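Side-chain contact in CglIIR protein (Corynebacterium glutamicum, PDB 6F1S), which is the H subunit of the CglI restriction endonuclease, with a DEAD-Z1 helicase-like NTPase motor, seen here as its C-terminal domain: residues 19-24 against 113-118. Numbering follows the deposited sequence.
Sequences GVNYFA and TDQALS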
loop_
_atom_site.group_PDB
_atom_site.type_symbol
_atom_site.label_atom_id
_atom_site.label_comp_id
_atom_site.label_asym_id
_atom_site.label_seq_id
_atom_site.Cartn_x
_atom_site.Cartn_y
_atom_site.Cartn_z
ATOM N N GLY A 19 15.345 -1.808 -0.787
ATOM C CA GLY A 19 15.678 -0.571 -0.103
ATOM C C GLY A 19 15.070 0.674 -0.717
ATOM O O GLY A 19 15.393 1.790 -0.315
ATOM N N VAL A 20 14.187 0.481 -1.691
ATOM C CA VAL A 20 13.517 1.587 -2.366
ATOM C C VAL A 20 12.001 1.503 -2.164
ATOM O O VAL A 20 11.420 0.414 -2.215
ATOM C CB VAL A 20 13.854 1.596 -3.879
ATOM C CG1 VAL A 20 13.110 2.712 -4.603
ATOM C CG2 VAL A 20 15.364 1.732 -4.092
ATOM N N ASN A 21 11.369 2.647 -1.898
ATOM C CA ASN A 21 9.908 2.736 -1.852
ATOM C C ASN A 21 9.316 2.756 -3.256
ATOM O O ASN A 21 9.822 3.439 -4.137
ATOM C CB ASN A 21 9.450 3.992 -1.102
ATOM C CG ASN A 21 9.486 3.835 0.407
ATOM O OD1 ASN A 21 9.053 2.821 0.957
ATOM N ND2 ASN A 21 9.987 4.858 1.089
ATOM N N TYR A 22 8.240 2.014 -3.463
ATOM C CA TYR A 22 7.476 2.119 -4.702
ATOM C C TYR A 22 6.003 2.223 -4.357
ATOM O O TYR A 22 5.483 1.398 -3.610
ATOM C CB TYR A 22 7.712 0.912 -5.617
ATOM C CG TYR A 22 9.154 0.680 -6.012
ATOM C CD1 TYR A 22 9.721 1.358 -7.085
ATOM C CD2 TYR A 22 9.944 -0.227 -5.320
ATOM C CE1 TYR A 22 11.041 1.143 -7.452
ATOM C CE2 TYR A 22 11.263 -0.449 -5.677
ATOM C CZ TYR A 22 11.807 0.238 -6.744
ATOM O OH TYR A 22 13.122 0.014 -7.096
ATOM N N PHE A 23 5.321 3.233 -4.877
ATOM C CA PHE A 23 3.887 3.321 -4.636
ATOM C C PHE A 23 3.110 3.439 -5.946
ATOM O O PHE A 23 3.605 3.974 -6.931
ATOM C CB PHE A 23 3.561 4.491 -3.687
ATOM C CG PHE A 23 3.315 5.809 -4.379
ATOM C CD1 PHE A 23 4.371 6.659 -4.676
ATOM C CD2 PHE A 23 2.023 6.213 -4.699
ATOM C CE1 PHE A 23 4.153 7.881 -5.296
ATOM C CE2 PHE A 23 1.792 7.429 -5.321
ATOM C CZ PHE A 23 2.862 8.270 -5.621
ATOM N N ALA A 24 1.894 2.913 -5.944
ATOM C CA ALA A 24 1.013 2.999 -7.098
ATOM C C ALA A 24 0.468 4.411 -7.264
ATOM O O ALA A 24 -0.261 4.907 -6.408
ATOM C CB ALA A 24 -0.136 2.004 -6.967
ATOM N N THR A 113 6.869 11.397 8.403
ATOM C CA THR A 113 6.990 10.353 9.421
ATOM C C THR A 113 7.117 8.964 8.796
ATOM O O THR A 113 7.931 8.153 9.230
ATOM C CB THR A 113 5.780 10.371 10.380
ATOM O OG1 THR A 113 5.781 11.597 11.117
ATOM C CG2 THR A 113 5.836 9.199 11.353
ATOM N N ASP A 114 6.318 8.696 7.769
ATOM C CA ASP A 114 6.356 7.388 7.121
ATOM C C ASP A 114 7.578 7.218 6.198
ATOM O O ASP A 114 8.022 6.093 5.954
ATOM C CB ASP A 114 5.049 7.145 6.358
ATOM C CG ASP A 114 3.877 6.869 7.295
ATOM O OD1 ASP A 114 4.115 6.248 8.346
ATOM O OD2 ASP A 114 2.732 7.274 6.994
ATOM N N GLN A 115 8.117 8.334 5.702
ATOM C CA GLN A 115 9.396 8.319 4.993
ATOM C C GLN A 115 10.480 7.763 5.919
ATOM O O GLN A 115 11.186 6.814 5.567
ATOM C CB GLN A 115 9.787 9.720 4.508
ATOM C CG GLN A 115 9.390 10.054 3.065
ATOM C CD GLN A 115 10.117 9.207 2.025
ATOM O OE1 GLN A 115 11.134 8.576 2.312
ATOM N NE2 GLN A 115 9.583 9.182 0.815
ATOM N N ALA A 116 10.592 8.351 7.110
ATOM C CA ALA A 116 11.600 7.937 8.082
ATOM C C ALA A 116 11.344 6.510 8.536
ATOM O O ALA A 116 12.285 5.739 8.705
ATOM C CB ALA A 116 11.619 8.888 9.283
ATOM N N LEU A 117 10.072 6.172 8.740
ATOM C CA LEU A 117 9.685 4.820 9.137
ATOM C C LEU A 117 10.204 3.808 8.128
ATOM O O LEU A 117 10.849 2.827 8.498
ATOM C CB LEU A 117 8.159 4.702 9.272
ATOM C CG LEU A 117 7.556 3.423 9.871
ATOM C CD1 LEU A 117 6.182 3.708 10.452
ATOM C CD2 LEU A 117 7.462 2.277 8.859
ATOM N N SER A 118 9.932 4.056 6.850
ATOM C CA SER A 118 10.287 3.104 5.808
ATOM C C SER A 118 11.797 3.026 5.607
ATOM O O SER A 118 12.333 1.955 5.334
ATOM C CB SER A 118 9.591 3.459 4.489
ATOM O OG SER A 118 10.028 4.709 3.986
#
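N21 of segment 19-24, which lies on the outermost strand of the mixed sheet, reaches across to S118 in helix 112-120 through one side-chain hydrogen bond. Its CB points at the helix, and with CG anti to the carbonyl carbon (chi1 -80°) the amide is carried outward; CG lies 3.7 Å from S118 OG. OD1 rests 3.6 Å from S118 CB, a van der Waals contact, and takes its hydrogen bond from N156 ND2 on the adjoining strand 152-158. ND2 donates to S118 OG at 2.9 Å, with an almost straight N-H...O angle of 178° and the oxygen in the amide plane. Asparagine suits this place because one short, flat group offers both an acceptor and a donor. Serine suits the helix because its hydroxyl can accept from N21 while its oxygen lies within hydrogen-bonding distance of D114 O and Q115 O, the latter 2.9 Å from OG. Q115 adds a looser flank, OE1 standing 4.1 Å from N21 ND2. The chemistry is thus a chain of neutral hydrogen-bonding groups running from strand 152-158 through the N21 amide to the buried S118 hydroxyl; charge enters beside it, where D114 forms a salt bridge with R97 of strand 92-100.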